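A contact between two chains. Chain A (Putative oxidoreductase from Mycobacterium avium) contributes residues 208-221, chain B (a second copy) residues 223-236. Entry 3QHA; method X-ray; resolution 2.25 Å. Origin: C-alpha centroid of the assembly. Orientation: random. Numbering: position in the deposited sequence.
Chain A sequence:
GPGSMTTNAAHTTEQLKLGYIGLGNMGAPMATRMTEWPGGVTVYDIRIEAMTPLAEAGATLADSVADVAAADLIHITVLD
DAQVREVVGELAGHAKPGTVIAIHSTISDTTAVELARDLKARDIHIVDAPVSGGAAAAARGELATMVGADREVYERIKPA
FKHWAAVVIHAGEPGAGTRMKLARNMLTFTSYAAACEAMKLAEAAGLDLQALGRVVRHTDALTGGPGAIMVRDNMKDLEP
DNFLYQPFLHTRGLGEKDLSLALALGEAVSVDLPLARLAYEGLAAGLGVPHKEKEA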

# COMPACT_ATOMS: atom_id res chain seq x y z
N ASP A 208 15.43 12.42 5.09
CA ASP A 208 15.99 11.20 4.50
C ASP A 208 14.85 10.42 3.83
O ASP A 208 13.96 9.92 4.51
CB ASP A 208 16.66 10.37 5.60
CG ASP A 208 17.26 9.06 5.08
OD1 ASP A 208 16.83 8.56 4.02
OD2 ASP A 208 18.15 8.52 5.77
N LEU A 209 14.90 10.32 2.50
CA LEU A 209 13.83 9.67 1.73
C LEU A 209 13.80 8.16 1.93
O LEU A 209 12.74 7.54 1.89
CB LEU A 209 13.98 9.98 0.24
CG LEU A 209 14.10 11.46 -0.15
CD1 LEU A 209 14.12 11.62 -1.67
CD2 LEU A 209 12.98 12.29 0.46
N GLN A 210 14.98 7.57 2.13
CA GLN A 210 15.09 6.13 2.33
C GLN A 210 14.50 5.72 3.68
O GLN A 210 13.94 4.64 3.81
CB GLN A 210 16.56 5.68 2.24
CG GLN A 210 17.21 5.93 0.88
CD GLN A 210 16.81 4.92 -0.19
OE1 GLN A 210 15.86 4.15 -0.01
NE2 GLN A 210 17.53 4.92 -1.30
N ALA A 211 14.65 6.59 4.68
CA ALA A 211 14.05 6.37 5.99
C ALA A 211 12.53 6.45 5.89
O ALA A 211 11.83 5.61 6.46
CB ALA A 211 14.58 7.38 7.00
N LEU A 212 12.04 7.45 5.17
CA LEU A 212 10.60 7.59 4.91
C LEU A 212 10.07 6.31 4.26
O LEU A 212 9.06 5.76 4.70
CB LEU A 212 10.31 8.80 4.02
CG LEU A 212 8.86 9.01 3.55
CD1 LEU A 212 7.92 9.22 4.72
CD2 LEU A 212 8.80 10.19 2.59
N GLY A 213 10.76 5.86 3.22
CA GLY A 213 10.41 4.62 2.53
C GLY A 213 10.31 3.42 3.47
O GLY A 213 9.39 2.61 3.35
N ARG A 214 11.26 3.31 4.40
CA ARG A 214 11.23 2.24 5.40
C ARG A 214 10.00 2.33 6.31
O ARG A 214 9.41 1.30 6.65
CB ARG A 214 12.51 2.24 6.24
CG ARG A 214 13.72 1.64 5.52
CD ARG A 214 14.92 1.48 6.44
NE ARG A 214 15.61 2.75 6.67
CZ ARG A 214 15.86 3.30 7.87
NH1 ARG A 214 16.50 4.46 7.92
NH2 ARG A 214 15.50 2.70 9.00
N VAL A 215 9.62 3.55 6.71
CA VAL A 215 8.43 3.75 7.55
C VAL A 215 7.17 3.33 6.80
O VAL A 215 6.34 2.59 7.34
CB VAL A 215 8.31 5.22 8.02
CG1 VAL A 215 6.97 5.46 8.70
CG2 VAL A 215 9.45 5.57 8.97
N VAL A 216 7.05 3.77 5.55
CA VAL A 216 5.89 3.46 4.72
C VAL A 216 5.70 1.95 4.54
O VAL A 216 4.61 1.42 4.76
CB VAL A 216 6.01 4.12 3.32
CG1 VAL A 216 4.95 3.57 2.37
CG2 VAL A 216 5.91 5.64 3.44
N ARG A 217 6.77 1.27 4.15
CA ARG A 217 6.72 -0.17 3.91
C ARG A 217 6.42 -0.96 5.19
O ARG A 217 5.60 -1.88 5.18
CB ARG A 217 8.00 -0.66 3.23
CG ARG A 217 8.12 -0.21 1.77
CD ARG A 217 9.25 -0.91 1.03
NE ARG A 217 10.55 -0.68 1.65
CZ ARG A 217 11.29 0.42 1.49
NH1 ARG A 217 10.88 1.42 0.72
NH2 ARG A 217 12.46 0.52 2.12
N HIS A 218 7.07 -0.59 6.30
CA HIS A 218 6.81 -1.24 7.59
C HIS A 218 5.36 -1.07 8.03
O HIS A 218 4.73 -2.03 8.45
CB HIS A 218 7.74 -0.68 8.68
CG HIS A 218 7.53 -1.32 10.02
ND1 HIS A 218 8.08 -2.54 10.36
CD2 HIS A 218 6.84 -0.90 11.11
CE1 HIS A 218 7.73 -2.85 11.60
NE2 HIS A 218 6.98 -1.87 12.07
N THR A 219 4.85 0.15 7.94
CA THR A 219 3.51 0.45 8.45
C THR A 219 2.40 -0.13 7.56
O THR A 219 1.35 -0.53 8.07
CB THR A 219 3.30 1.96 8.65
OG1 THR A 219 3.63 2.67 7.45
CG2 THR A 219 4.20 2.45 9.78
N ASP A 220 2.64 -0.19 6.25
CA ASP A 220 1.69 -0.82 5.32
C ASP A 220 1.61 -2.34 5.49
O ASP A 220 0.59 -2.93 5.18
CB ASP A 220 2.02 -0.48 3.86
CG ASP A 220 1.57 0.91 3.46
OD1 ASP A 220 0.74 1.52 4.17
OD2 ASP A 220 2.04 1.40 2.41
N ALA A 221 2.69 -2.96 5.96
CA ALA A 221 2.66 -4.38 6.32
C ALA A 221 1.85 -4.59 7.60
O ALA A 221 1.21 -5.62 7.76
CB ALA A 221 4.08 -4.92 6.49
N THR B 223 4.02 -7.42 -2.52
CA THR B 223 4.91 -6.46 -3.19
C THR B 223 5.46 -5.38 -2.26
O THR B 223 6.47 -4.75 -2.58
CB THR B 223 4.21 -5.75 -4.36
OG1 THR B 223 3.15 -4.92 -3.87
CG2 THR B 223 3.66 -6.77 -5.36
N GLY B 224 4.80 -5.15 -1.13
CA GLY B 224 5.21 -4.12 -0.18
C GLY B 224 4.35 -2.87 -0.21
O GLY B 224 4.37 -2.08 0.73
N GLY B 225 3.60 -2.68 -1.30
CA GLY B 225 2.72 -1.51 -1.44
C GLY B 225 3.41 -0.34 -2.12
O GLY B 225 4.50 -0.50 -2.68
N PRO B 226 2.80 0.86 -2.04
CA PRO B 226 3.38 2.07 -2.65
C PRO B 226 4.81 2.35 -2.19
O PRO B 226 5.60 2.92 -2.95
CB PRO B 226 2.46 3.20 -2.17
CG PRO B 226 1.28 2.56 -1.55
CD PRO B 226 1.62 1.15 -1.21
N GLY B 227 5.13 1.96 -0.96
CA GLY B 227 6.47 2.10 -0.41
C GLY B 227 7.55 1.40 -1.23
O GLY B 227 8.71 1.79 -1.16
N ALA B 228 7.16 0.38 -1.99
CA ALA B 228 8.09 -0.36 -2.83
C ALA B 228 8.85 0.53 -3.82
O ALA B 228 9.97 0.23 -4.19
CB ALA B 228 7.36 -1.46 -3.59
N ILE B 229 8.23 1.64 -4.23
CA ILE B 229 8.85 2.55 -5.19
C ILE B 229 9.73 3.60 -4.51
O ILE B 229 10.44 4.35 -5.18
CB ILE B 229 7.77 3.24 -6.08
CG1 ILE B 229 8.31 3.49 -7.49
CG2 ILE B 229 7.28 4.53 -5.44
CD1 ILE B 229 8.51 2.22 -8.30
N MET B 230 9.69 3.65 -3.18
CA MET B 230 10.41 4.68 -2.42
C MET B 230 11.77 4.14 -1.99
O MET B 230 12.02 3.88 -0.82
CB MET B 230 9.58 5.12 -1.20
CG MET B 230 8.15 5.53 -1.55
SD MET B 230 7.14 5.93 -0.10
CE MET B 230 7.69 7.59 0.26
N VAL B 231 12.65 3.99 -2.98
CA VAL B 231 13.96 3.39 -2.79
C VAL B 231 15.06 4.24 -3.43
O VAL B 231 16.06 3.72 -3.92
CB VAL B 231 13.99 1.94 -3.34
CG1 VAL B 231 13.00 1.06 -2.57
CG2 VAL B 231 13.68 1.91 -4.84
N ARG B 232 14.87 5.56 -3.40
CA ARG B 232 15.84 6.52 -3.95
C ARG B 232 16.35 7.50 -2.89
O ARG B 232 15.60 7.95 -2.03
CB ARG B 232 15.20 7.32 -5.08
CG ARG B 232 14.90 6.51 -6.33
CD ARG B 232 14.69 7.43 -7.52
NE ARG B 232 13.31 7.86 -7.66
CZ ARG B 232 12.90 8.98 -8.26
NH1 ARG B 232 11.60 9.24 -8.32
NH2 ARG B 232 13.77 9.84 -8.78
N ASP B 233 17.64 7.84 -2.99
CA ASP B 233 18.28 8.80 -2.08
C ASP B 233 17.81 10.23 -2.32
O ASP B 233 17.72 11.03 -1.38
CB ASP B 233 19.81 8.77 -2.26
CG ASP B 233 20.44 7.49 -1.72
OD1 ASP B 233 19.69 6.54 -1.38
OD2 ASP B 233 21.68 7.45 -1.62
N ASN B 234 17.55 10.55 -3.58
CA ASN B 234 17.16 11.90 -3.99
C ASN B 234 16.25 11.82 -5.22
O ASN B 234 16.06 10.75 -5.77
CB ASN B 234 18.41 12.72 -4.31
CG ASN B 234 19.29 12.07 -5.36
OD1 ASN B 234 18.86 11.86 -6.50
ND2 ASN B 234 20.53 11.75 -4.99
N MET B 235 15.70 12.96 -5.64
CA MET B 235 14.73 12.96 -6.74
C MET B 235 15.33 13.34 -8.10
O MET B 235 14.62 13.79 -9.01
CB MET B 235 13.54 13.86 -6.40
CG MET B 235 12.77 13.39 -5.17
SD MET B 235 12.22 11.67 -5.33
CE MET B 235 10.86 11.85 -6.48
N LYS B 236 16.64 13.14 -8.26
CA LYS B 236 17.29 13.34 -9.55
C LYS B 236 16.82 12.28 -10.55
O LYS B 236 16.45 11.16 -10.17
CB LYS B 236 18.81 13.24 -9.42
CG LYS B 236 19.45 14.34 -8.59
CD LYS B 236 20.92 14.01 -8.33
CE LYS B 236 21.79 15.25 -8.30
NZ LYS B 236 21.37 16.19 -7.23
O HOH W 1 17.47 10.34 1.24
O HOH W 2 13.18 6.85 -1.20
O HOH W 3 4.93 -3.17 3.02
O HOH W 4 4.09 0.54 1.09

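Residues 209-221 of chain A form a regular helix, with i to i+4 backbone hydrogen bonds such as Arg217(A) N to Gly213(A) O at 3.0 Å. Asp208(A) caps its start: OD1 accepts from Ala211(A) N at 3.0 Å and, weakly, from Gln210(A) N at 2.8 Å. The chain B stretch is mostly irregular, broken by a 3-10 segment ending at Ile229(B). The backbones run in opposite senses, Leu209(A) lying nearest Asp233(B) and Arg217(A) nearest Gly227(B), with CA-CA separations of 5.9 and 4.9 Å.

Glycines permit the close approach. An ideal CB on Gly213(A) would sit 2.4 Å from Met230(B) O, and one on Gly227(B) 2.5 Å from Arg217(A) CG, both clashes. Gly224(B), at phi 104° and psi -19°, is required by its own backbone, since a CB would jam against the preceding carbonyl.

Arg217(A) turns its guanidinium edge to two carbonyls: NH1 donates to Gly227(B) O at 2.9 Å (155°) and to Met230(B) O at 3.1 Å (144°). Gln210(A) NE2 donates to Asp233(B) OD1 at 2.7 Å and a nearly linear 172°; its bond to Val231(B) O, 3.2 Å and 149°, is weak.

Met230(B) points its CA-to-CB bond toward the helix and packs its SD 3.8 Å from Val216(A) CG2 and its CE 3.7 Å from Leu212(A) CD2. Leu209(A) extends the apolar contact, its CD1 4.1 Å from Met235(B) SD.

Water completes the fit. Water 1 accepts from Leu209(A) N at 2.9 Å and donates to Asp233(B) O at 2.7 Å. Water 4 accepts from Gly227(B) N at 2.7 Å and donates to Asp220(A) OD2 at 2.6 Å and Gly224(B) O at 2.7 Å, using both protons to link the chains.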